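Integral membrane indolylacetylinositol arabinosyltransferase EmbB (Mycolicibacterium smegmatis MC2 155, PDB 7BVC) probably transfers arabinose units within the cell membrane to build the arabinan of mycobacterial arabinogalactan, and is bound here by the drug ethambutol. Local coordinates at residues B[336-347]-B[385-396]; B[262-270]-B[367-378]. One frame throughout, in Å; residues are numbered along the deposited sequence.

Contact 1. Residues B[336-347]-B[385-396]; sequences IRLPDLICALIC and NNGLRPEGQIAT
Arg337 reaches across to the loop 385-388, and its side chain can be followed from CB, which meets nothing of that loop closely. Arg337 CG lies 3.8 Å from Gly387 O; there the Arg337 and Leu388 side chains cross at about a right angle. Arg337 CD comes to 3.8 Å from Asn386 O. The chain then bends at chi3 (43°), and Arg337 NE donates to Asn386 O over 3.2 Å. The N-H...O angle is 145°, the oxygen tilted from the guanidinium plane. At the tip, Arg337 NH2 stands 3.8 Å from Asn386 OD1; NH2 instead donates to Tyr277 O of helix 264-279, and Tyr277 adds a cation-pi contact.

Asp340 points its carboxylate at the Gly387 backbone, where Asp340 OD1 and Gly387 O, both acceptors, are not hydrogen-bonded. Further along, the methyls Ile346 CG2 and Thr396 CG2 meet at 3.9 Å where helices 342-347 and 391-396 run at 28°. Arg389, next in the loop, forms a salt bridge with Asp285 and touches ethambutol. The buried guanidinium of Arg337 is thus met by main-chain oxygens and an aromatic ring, which ties the loop leading to Arg389 to helix 264-279.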
loop_
_atom_site.group_PDB
_atom_site.type_symbol
_atom_site.label_atom_id
_atom_site.label_comp_id
_atom_site.label_asym_id
_atom_site.label_seq_id
_atom_site.Cartn_x
_atom_site.Cartn_y
_atom_site.Cartn_z
ATOM N N ILE B 336 -3.991 -18.288 -30.518
ATOM C CA ILE B 336 -5.097 -17.685 -29.786
ATOM C C ILE B 336 -4.825 -16.206 -29.528
ATOM O O ILE B 336 -5.641 -15.513 -28.912
ATOM C CB ILE B 336 -5.348 -18.450 -28.471
ATOM C CG1 ILE B 336 -6.778 -18.229 -27.973
ATOM C CG2 ILE B 336 -4.331 -18.052 -27.414
ATOM C CD1 ILE B 336 -7.836 -18.756 -28.904
ATOM N N ARG B 337 -3.689 -15.706 -30.011
ATOM C CA ARG B 337 -3.272 -14.331 -29.756
ATOM C C ARG B 337 -3.181 -13.496 -31.030
ATOM O O ARG B 337 -2.460 -12.496 -31.058
ATOM C CB ARG B 337 -1.932 -14.319 -29.022
ATOM C CG ARG B 337 -2.054 -14.398 -27.513
ATOM C CD ARG B 337 -0.736 -14.775 -26.863
ATOM N NE ARG B 337 0.399 -14.074 -27.454
ATOM C CZ ARG B 337 1.408 -14.676 -28.072
ATOM N NH1 ARG B 337 1.425 -15.995 -28.181
ATOM N NH2 ARG B 337 2.401 -13.962 -28.579
ATOM N N LEU B 338 -3.902 -13.879 -32.078
ATOM C CA LEU B 338 -3.856 -13.177 -33.359
ATOM C C LEU B 338 -4.555 -11.817 -33.325
ATOM O O LEU B 338 -4.017 -10.846 -33.884
ATOM C CB LEU B 338 -4.465 -14.052 -34.456
ATOM C CG LEU B 338 -3.500 -14.971 -35.203
ATOM C CD1 LEU B 338 -4.219 -15.678 -36.334
ATOM C CD2 LEU B 338 -2.314 -14.187 -35.727
ATOM N N PRO B 339 -5.749 -11.681 -32.694
ATOM C CA PRO B 339 -6.407 -10.365 -32.673
ATOM C C PRO B 339 -5.651 -9.311 -31.878
ATOM O O PRO B 339 -6.120 -8.177 -31.756
ATOM C CB PRO B 339 -7.772 -10.664 -32.036
ATOM C CG PRO B 339 -7.588 -11.938 -31.314
ATOM C CD PRO B 339 -6.643 -12.720 -32.155
ATOM N N ASP B 340 -4.491 -9.664 -31.331
ATOM C CA ASP B 340 -3.613 -8.689 -30.701
ATOM C C ASP B 340 -2.454 -8.284 -31.598
ATOM O O ASP B 340 -1.767 -7.303 -31.296
ATOM C CB ASP B 340 -3.079 -9.234 -29.374
ATOM C CG ASP B 340 -4.082 -9.095 -28.248
ATOM O OD1 ASP B 340 -4.398 -10.114 -27.603
ATOM O OD2 ASP B 340 -4.556 -7.966 -28.007
ATOM N N LEU B 341 -2.220 -9.017 -32.686
ATOM C CA LEU B 341 -1.288 -8.606 -33.726
ATOM C C LEU B 341 -2.001 -7.855 -34.842
ATOM O O LEU B 341 -1.477 -6.858 -35.360
ATOM C CB LEU B 341 -0.567 -9.832 -34.292
ATOM C CG LEU B 341 0.371 -9.617 -35.476
ATOM C CD1 LEU B 341 1.659 -8.959 -35.024
ATOM C CD2 LEU B 341 0.655 -10.936 -36.170
ATOM N N ILE B 342 -3.200 -8.314 -35.208
ATOM C CA ILE B 342 -3.987 -7.604 -36.211
ATOM C C ILE B 342 -4.326 -6.203 -35.721
ATOM O O ILE B 342 -4.245 -5.223 -36.476
ATOM C CB ILE B 342 -5.250 -8.410 -36.563
ATOM C CG1 ILE B 342 -4.863 -9.811 -37.038
ATOM C CG2 ILE B 342 -6.063 -7.691 -37.623
ATOM C CD1 ILE B 342 -6.043 -10.708 -37.320
ATOM N N CYS B 343 -4.687 -6.081 -34.441
ATOM C CA CYS B 343 -4.986 -4.770 -33.881
ATOM C C CYS B 343 -3.754 -3.875 -33.848
ATOM O O CYS B 343 -3.866 -2.672 -34.094
ATOM C CB CYS B 343 -5.573 -4.915 -32.478
ATOM S SG CYS B 343 -7.315 -5.397 -32.452
ATOM N N ALA B 344 -2.579 -4.434 -33.558
ATOM C CA ALA B 344 -1.362 -3.627 -33.564
ATOM C C ALA B 344 -1.060 -3.100 -34.960
ATOM O O ALA B 344 -0.711 -1.923 -35.130
ATOM C CB ALA B 344 -0.187 -4.445 -33.034
ATOM N N LEU B 345 -1.195 -3.957 -35.974
ATOM C CA LEU B 345 -0.980 -3.506 -37.346
ATOM C C LEU B 345 -1.986 -2.429 -37.738
ATOM O O LEU B 345 -1.631 -1.447 -38.404
ATOM C CB LEU B 345 -1.057 -4.689 -38.309
ATOM C CG LEU B 345 0.014 -5.769 -38.135
ATOM C CD1 LEU B 345 -0.153 -6.863 -39.174
ATOM C CD2 LEU B 345 1.401 -5.160 -38.216
ATOM N N ILE B 346 -3.244 -2.584 -37.318
ATOM C CA ILE B 346 -4.261 -1.592 -37.653
ATOM C C ILE B 346 -3.963 -0.259 -36.975
ATOM O O ILE B 346 -4.096 0.807 -37.589
ATOM C CB ILE B 346 -5.661 -2.115 -37.283
ATOM C CG1 ILE B 346 -6.108 -3.187 -38.276
ATOM C CG2 ILE B 346 -6.666 -0.978 -37.249
ATOM C CD1 ILE B 346 -7.460 -3.776 -37.962
ATOM N N CYS B 347 -3.565 -0.293 -35.699
ATOM C CA CYS B 347 -3.227 0.948 -35.009
ATOM C C CYS B 347 -2.030 1.634 -35.649
ATOM O O CYS B 347 -2.015 2.861 -35.770
ATOM C CB CYS B 347 -2.965 0.705 -33.523
ATOM S SG CYS B 347 -4.295 -0.110 -32.628
ATOM N N ASN B 385 0.049 -5.121 -24.107
ATOM C CA ASN B 385 -0.971 -5.629 -25.019
ATOM C C ASN B 385 -0.481 -6.812 -25.851
ATOM O O ASN B 385 -0.805 -6.932 -27.033
ATOM C CB ASN B 385 -1.469 -4.516 -25.933
ATOM C CG ASN B 385 -1.859 -3.269 -25.169
ATOM O OD1 ASN B 385 -2.143 -3.327 -23.976
ATOM N ND2 ASN B 385 -1.872 -2.135 -25.854
ATOM N N ASN B 386 0.302 -7.703 -25.249
ATOM C CA ASN B 386 0.767 -8.899 -25.936
ATOM C C ASN B 386 0.129 -10.175 -25.408
ATOM O O ASN B 386 0.421 -11.258 -25.924
ATOM C CB ASN B 386 2.293 -9.007 -25.841
ATOM C CG ASN B 386 2.876 -9.928 -26.890
ATOM O OD1 ASN B 386 2.253 -10.187 -27.917
ATOM N ND2 ASN B 386 4.073 -10.434 -26.635
ATOM N N GLY B 387 -0.733 -10.083 -24.407
ATOM C CA GLY B 387 -1.402 -11.239 -23.837
ATOM C C GLY B 387 -2.796 -11.418 -24.396
ATOM O O GLY B 387 -3.022 -11.301 -25.603
ATOM N N LEU B 388 -3.743 -11.712 -23.507
ATOM C CA LEU B 388 -5.143 -11.836 -23.879
ATOM C C LEU B 388 -6.027 -10.769 -23.252
ATOM O O LEU B 388 -7.227 -10.736 -23.545
ATOM C CB LEU B 388 -5.676 -13.224 -23.501
ATOM C CG LEU B 388 -5.221 -14.377 -24.396
ATOM C CD1 LEU B 388 -5.626 -15.712 -23.806
ATOM C CD2 LEU B 388 -5.791 -14.216 -25.791
ATOM N N ARG B 389 -5.476 -9.913 -22.396
ATOM C CA ARG B 389 -6.242 -8.794 -21.869
ATOM C C ARG B 389 -6.705 -7.902 -23.018
ATOM O O ARG B 389 -5.928 -7.614 -23.937
ATOM C CB ARG B 389 -5.398 -7.984 -20.884
ATOM C CG ARG B 389 -5.255 -8.622 -19.515
ATOM C CD ARG B 389 -6.546 -8.520 -18.729
ATOM N NE ARG B 389 -6.875 -7.140 -18.391
ATOM C CZ ARG B 389 -6.749 -6.618 -17.177
ATOM N NH1 ARG B 389 -6.297 -7.363 -16.177
ATOM N NH2 ARG B 389 -7.071 -5.352 -16.960
ATOM N N PRO B 390 -7.959 -7.443 -23.002
ATOM C CA PRO B 390 -8.511 -6.673 -24.121
ATOM C C PRO B 390 -8.234 -5.174 -24.028
ATOM O O PRO B 390 -9.151 -4.350 -24.054
ATOM C CB PRO B 390 -10.009 -6.975 -24.026
ATOM C CG PRO B 390 -10.240 -7.128 -22.561
ATOM C CD PRO B 390 -8.971 -7.698 -21.964
ATOM N N GLU B 391 -6.958 -4.808 -23.919
ATOM C CA GLU B 391 -6.579 -3.402 -23.926
ATOM C C GLU B 391 -6.232 -2.900 -25.319
ATOM O O GLU B 391 -6.565 -1.760 -25.664
ATOM C CB GLU B 391 -5.390 -3.168 -22.991
ATOM C CG GLU B 391 -5.574 -3.737 -21.596
ATOM C CD GLU B 391 -6.658 -3.028 -20.812
ATOM O OE1 GLU B 391 -6.913 -1.839 -21.090
ATOM O OE2 GLU B 391 -7.257 -3.659 -19.915
ATOM N N GLY B 392 -5.578 -3.732 -26.132
ATOM C CA GLY B 392 -5.287 -3.334 -27.498
ATOM C C GLY B 392 -6.544 -3.149 -28.324
ATOM O O GLY B 392 -6.619 -2.251 -29.164
ATOM N N GLN B 393 -7.555 -3.987 -28.085
ATOM C CA GLN B 393 -8.817 -3.842 -28.801
ATOM C C GLN B 393 -9.504 -2.530 -28.444
ATOM O O GLN B 393 -10.042 -1.846 -29.323
ATOM C CB GLN B 393 -9.732 -5.026 -28.496
ATOM C CG GLN B 393 -9.373 -6.300 -29.239
ATOM C CD GLN B 393 -8.168 -7.001 -28.646
ATOM O OE1 GLN B 393 -7.123 -7.110 -29.283
ATOM N NE2 GLN B 393 -8.309 -7.482 -27.418
ATOM N N ILE B 394 -9.486 -2.155 -27.166
ATOM C CA ILE B 394 -10.113 -0.902 -26.758
ATOM C C ILE B 394 -9.334 0.289 -27.299
ATOM O O ILE B 394 -9.924 1.293 -27.719
ATOM C CB ILE B 394 -10.254 -0.847 -25.226
ATOM C CG1 ILE B 394 -11.179 -1.963 -24.742
ATOM C CG2 ILE B 394 -10.801 0.498 -24.791
ATOM C CD1 ILE B 394 -11.260 -2.077 -23.244
ATOM N N ALA B 395 -8.003 0.200 -27.309
ATOM C CA ALA B 395 -7.203 1.271 -27.898
ATOM C C ALA B 395 -7.501 1.424 -29.386
ATOM O O ALA B 395 -7.643 2.546 -29.888
ATOM C CB ALA B 395 -5.717 1.005 -27.670
ATOM N N THR B 396 -7.620 0.307 -30.104
ATOM C CA THR B 396 -7.931 0.376 -31.526
ATOM C C THR B 396 -9.330 0.926 -31.767
ATOM O O THR B 396 -9.538 1.689 -32.715
ATOM C CB THR B 396 -7.786 -1.006 -32.161
ATOM O OG1 THR B 396 -6.450 -1.481 -31.968
ATOM C CG2 THR B 396 -8.078 -0.945 -33.650
#

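Contact 2. Residues B[262-270]-B[367-378]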
loop_
_atom_site.group_PDB
_atom_site.type_symbol
_atom_site.label_atom_id
_atom_site.label_comp_id
_atom_site.label_asym_id
_atom_site.label_seq_id
_atom_site.Cartn_x
_atom_site.Cartn_y
_atom_site.Cartn_z
ATOM N N VAL B 262 5.982 4.396 -48.431
ATOM C CA VAL B 262 6.743 3.477 -47.596
ATOM C C VAL B 262 7.973 4.207 -47.080
ATOM O O VAL B 262 8.695 4.840 -47.856
ATOM C CB VAL B 262 7.151 2.205 -48.363
ATOM C CG1 VAL B 262 8.012 1.314 -47.487
ATOM C CG2 VAL B 262 5.920 1.456 -48.837
ATOM N N THR B 263 8.201 4.126 -45.775
ATOM C CA THR B 263 9.350 4.734 -45.123
ATOM C C THR B 263 10.152 3.654 -44.403
ATOM O O THR B 263 9.855 2.461 -44.496
ATOM C CB THR B 263 8.907 5.829 -44.149
ATOM O OG1 THR B 263 7.879 5.321 -43.291
ATOM C CG2 THR B 263 8.370 7.029 -44.911
ATOM N N ALA B 264 11.182 4.084 -43.679
ATOM C CA ALA B 264 12.003 3.167 -42.903
ATOM C C ALA B 264 11.432 2.887 -41.522
ATOM O O ALA B 264 11.930 1.992 -40.832
ATOM C CB ALA B 264 13.425 3.716 -42.764
ATOM N N VAL B 265 10.405 3.626 -41.103
ATOM C CA VAL B 265 9.789 3.374 -39.807
ATOM C C VAL B 265 8.784 2.231 -39.905
ATOM O O VAL B 265 8.581 1.490 -38.935
ATOM C CB VAL B 265 9.131 4.659 -39.280
ATOM C CG1 VAL B 265 8.515 4.431 -37.910
ATOM C CG2 VAL B 265 10.136 5.792 -39.245
ATOM N N ASP B 266 8.150 2.066 -41.069
ATOM C CA ASP B 266 7.165 1.004 -41.237
ATOM C C ASP B 266 7.803 -0.367 -41.088
ATOM O O ASP B 266 7.277 -1.228 -40.373
ATOM C CB ASP B 266 6.488 1.128 -42.601
ATOM C CG ASP B 266 5.544 2.306 -42.676
ATOM O OD1 ASP B 266 4.889 2.609 -41.659
ATOM O OD2 ASP B 266 5.456 2.930 -43.753
ATOM N N GLY B 267 8.935 -0.588 -41.758
ATOM C CA GLY B 267 9.631 -1.854 -41.612
ATOM C C GLY B 267 10.049 -2.117 -40.180
ATOM O O GLY B 267 9.874 -3.222 -39.665
ATOM N N VAL B 268 10.597 -1.097 -39.517
ATOM C CA VAL B 268 11.053 -1.260 -38.139
ATOM C C VAL B 268 9.892 -1.664 -37.239
ATOM O O VAL B 268 9.981 -2.640 -36.488
ATOM C CB VAL B 268 11.732 0.027 -37.639
ATOM C CG1 VAL B 268 11.856 0.005 -36.128
ATOM C CG2 VAL B 268 13.097 0.186 -38.280
ATOM N N VAL B 269 8.776 -0.937 -37.319
ATOM C CA VAL B 269 7.644 -1.223 -36.440
ATOM C C VAL B 269 7.064 -2.600 -36.741
ATOM O O VAL B 269 6.828 -3.404 -35.829
ATOM C CB VAL B 269 6.575 -0.122 -36.563
ATOM C CG1 VAL B 269 5.341 -0.498 -35.764
ATOM C CG2 VAL B 269 7.129 1.203 -36.080
ATOM N N VAL B 270 6.835 -2.900 -38.022
ATOM C CA VAL B 270 6.208 -4.165 -38.390
ATOM C C VAL B 270 7.084 -5.341 -37.970
ATOM O O VAL B 270 6.610 -6.293 -37.343
ATOM C CB VAL B 270 5.904 -4.195 -39.897
ATOM C CG1 VAL B 270 5.614 -5.613 -40.352
ATOM C CG2 VAL B 270 4.731 -3.283 -40.215
ATOM N N ARG B 367 10.740 13.652 -40.121
ATOM C CA ARG B 367 11.055 12.244 -39.917
ATOM C C ARG B 367 11.216 11.900 -38.445
ATOM O O ARG B 367 10.876 10.782 -38.030
ATOM C CB ARG B 367 12.328 11.878 -40.683
ATOM C CG ARG B 367 12.606 10.389 -40.759
ATOM C CD ARG B 367 11.439 9.627 -41.368
ATOM N NE ARG B 367 11.507 9.579 -42.826
ATOM C CZ ARG B 367 12.268 8.732 -43.512
ATOM N NH1 ARG B 367 13.035 7.861 -42.873
ATOM N NH2 ARG B 367 12.265 8.757 -44.837
ATOM N N ALA B 368 11.724 12.841 -37.647
ATOM C CA ALA B 368 11.841 12.615 -36.211
ATOM C C ALA B 368 10.478 12.389 -35.572
ATOM O O ALA B 368 10.360 11.584 -34.644
ATOM C CB ALA B 368 12.547 13.797 -35.548
ATOM N N ALA B 369 9.441 13.070 -36.059
ATOM C CA ALA B 369 8.102 12.865 -35.514
ATOM C C ALA B 369 7.591 11.461 -35.813
ATOM O O ALA B 369 6.983 10.819 -34.949
ATOM C CB ALA B 369 7.145 13.915 -36.068
ATOM N N MET B 370 7.838 10.964 -37.028
ATOM C CA MET B 370 7.432 9.603 -37.364
ATOM C C MET B 370 8.186 8.583 -36.522
ATOM O O MET B 370 7.593 7.618 -36.021
ATOM C CB MET B 370 7.659 9.340 -38.852
ATOM C CG MET B 370 6.511 9.777 -39.741
ATOM S SD MET B 370 5.112 8.642 -39.684
ATOM C CE MET B 370 5.747 7.274 -40.647
ATOM N N TRP B 371 9.497 8.778 -36.358
ATOM C CA TRP B 371 10.271 7.870 -35.520
ATOM C C TRP B 371 9.768 7.885 -34.084
ATOM O O TRP B 371 9.650 6.831 -33.450
ATOM C CB TRP B 371 11.753 8.238 -35.571
ATOM C CG TRP B 371 12.466 7.675 -36.755
ATOM C CD1 TRP B 371 12.852 8.347 -37.874
ATOM C CD2 TRP B 371 12.875 6.316 -36.942
ATOM N NE1 TRP B 371 13.479 7.493 -38.747
ATOM C CE2 TRP B 371 13.505 6.240 -38.197
ATOM C CE3 TRP B 371 12.769 5.157 -36.169
ATOM C CZ2 TRP B 371 14.027 5.051 -38.696
ATOM C CZ3 TRP B 371 13.288 3.979 -36.667
ATOM C CH2 TRP B 371 13.910 3.935 -37.918
ATOM N N ALA B 372 9.455 9.070 -33.558
ATOM C CA ALA B 372 8.957 9.173 -32.191
ATOM C C ALA B 372 7.624 8.458 -32.042
ATOM O O ALA B 372 7.415 7.704 -31.085
ATOM C CB ALA B 372 8.829 10.641 -31.791
ATOM N N ALA B 373 6.703 8.685 -32.981
ATOM C CA ALA B 373 5.405 8.020 -32.923
ATOM C C ALA B 373 5.565 6.505 -32.946
ATOM O O ALA B 373 4.986 5.795 -32.115
ATOM C CB ALA B 373 4.525 8.488 -34.080
ATOM N N GLY B 374 6.364 5.994 -33.886
ATOM C CA GLY B 374 6.550 4.554 -33.978
ATOM C C GLY B 374 7.172 3.962 -32.729
ATOM O O GLY B 374 6.704 2.947 -32.204
ATOM N N LEU B 375 8.233 4.596 -32.225
ATOM C CA LEU B 375 8.941 4.044 -31.075
ATOM C C LEU B 375 8.096 4.117 -29.810
ATOM O O LEU B 375 8.131 3.195 -28.987
ATOM C CB LEU B 375 10.270 4.771 -30.885
ATOM C CG LEU B 375 11.318 4.470 -31.956
ATOM C CD1 LEU B 375 12.549 5.335 -31.766
ATOM C CD2 LEU B 375 11.690 2.999 -31.948
ATOM N N VAL B 376 7.319 5.187 -29.635
ATOM C CA VAL B 376 6.472 5.270 -28.451
ATOM C C VAL B 376 5.318 4.281 -28.545
ATOM O O VAL B 376 4.931 3.673 -27.537
ATOM C CB VAL B 376 5.974 6.713 -28.244
ATOM C CG1 VAL B 376 4.974 6.774 -27.108
ATOM C CG2 VAL B 376 7.144 7.629 -27.948
ATOM N N LEU B 377 4.763 4.078 -29.743
ATOM C CA LEU B 377 3.746 3.045 -29.913
ATOM C C LEU B 377 4.300 1.674 -29.549
ATOM O O LEU B 377 3.651 0.897 -28.840
ATOM C CB LEU B 377 3.225 3.055 -31.348
ATOM C CG LEU B 377 2.321 1.890 -31.751
ATOM C CD1 LEU B 377 0.913 2.101 -31.230
ATOM C CD2 LEU B 377 2.317 1.719 -33.256
ATOM N N LEU B 378 5.511 1.365 -30.017
ATOM C CA LEU B 378 6.136 0.088 -29.678
ATOM C C LEU B 378 6.358 -0.036 -28.175
ATOM O O LEU B 378 6.033 -1.065 -27.571
ATOM C CB LEU B 378 7.459 -0.062 -30.426
ATOM C CG LEU B 378 7.404 -0.713 -31.806
ATOM C CD1 LEU B 378 8.806 -0.984 -32.309
ATOM C CD2 LEU B 378 6.595 -1.991 -31.755
#
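A parallel pair of membrane helices, both in predicted transmembrane spans, forms this contact: the N-terminal turns of helix 264-279 lie against helix 367-381, their local axes 9.9 Å apart and only 9° from parallel. The central evidence for close packing is Val265 over the indole of Trp371. Val265 CG2 sits 3.6 Å from the centroid of the five-membered ring of Trp371 and 12° off the ring normal, a CH-pi contact over one face. The valine torsion (chi1 -178°) sets CG1 anti to the backbone N and leaves CG2 beside that nitrogen, where it meets the ring. CG1 is directed instead to the helix backbone, Val265 CG1 lying 3.8 Å from Met370 O.

One turn on, Val268 CG2 approaches the six-membered ring obliquely, 3.9 Å from Trp371 CH2, so two successive turns of the helix rest on one indole. At Gly374 a methyl reaches the backbone directly: Val269 CG2 lies 4.0 Å from Gly374 CA, with no side chain in between. At the other end Met370, folded at chi2 and chi3, brings its CE to 3.9 Å from Thr263 OG1, while Thr263 CG2 lies over one face of the Arg367 guanidinium.

Trp348 of helix 342-355 touches Val265, Val269, Met370 and Leu377, adding a third helix to the packing. Asp266, whose CB points away from helix 367-381, forms a salt bridge with Arg353 of that same third helix. The chemistry is therefore divided: between the two segments the union rests on apolar, CH-pi and van der Waals contacts, whereas the charged group of Asp266 is paired with the neighbouring helix.

In the fold
Contacts 1 and 2 both belong to the membrane-embedded GT-C part of the arabinosyltransferase. Their centres are 18 Å apart and their nearest atoms about 4 Å apart, without touching. Along the chain the segments alternate: 262-270, 336-347, 367-378, 385-396. Helices 342-355, 367-381 and 391-411 follow one another; helix 264-279 packs against 342-355 and 367-381 and meets the loop before 391-411. Helices 342-355 and 367-381 exchange tryptophans, Trp381 touching Ala344 and Cys347 of contact 1. The two contacts thus join one helical bundle, the centre of contact 1 about 18 Å from the chain's centre and reaching the ethambutol pocket, that of contact 2 about 33 Å from it.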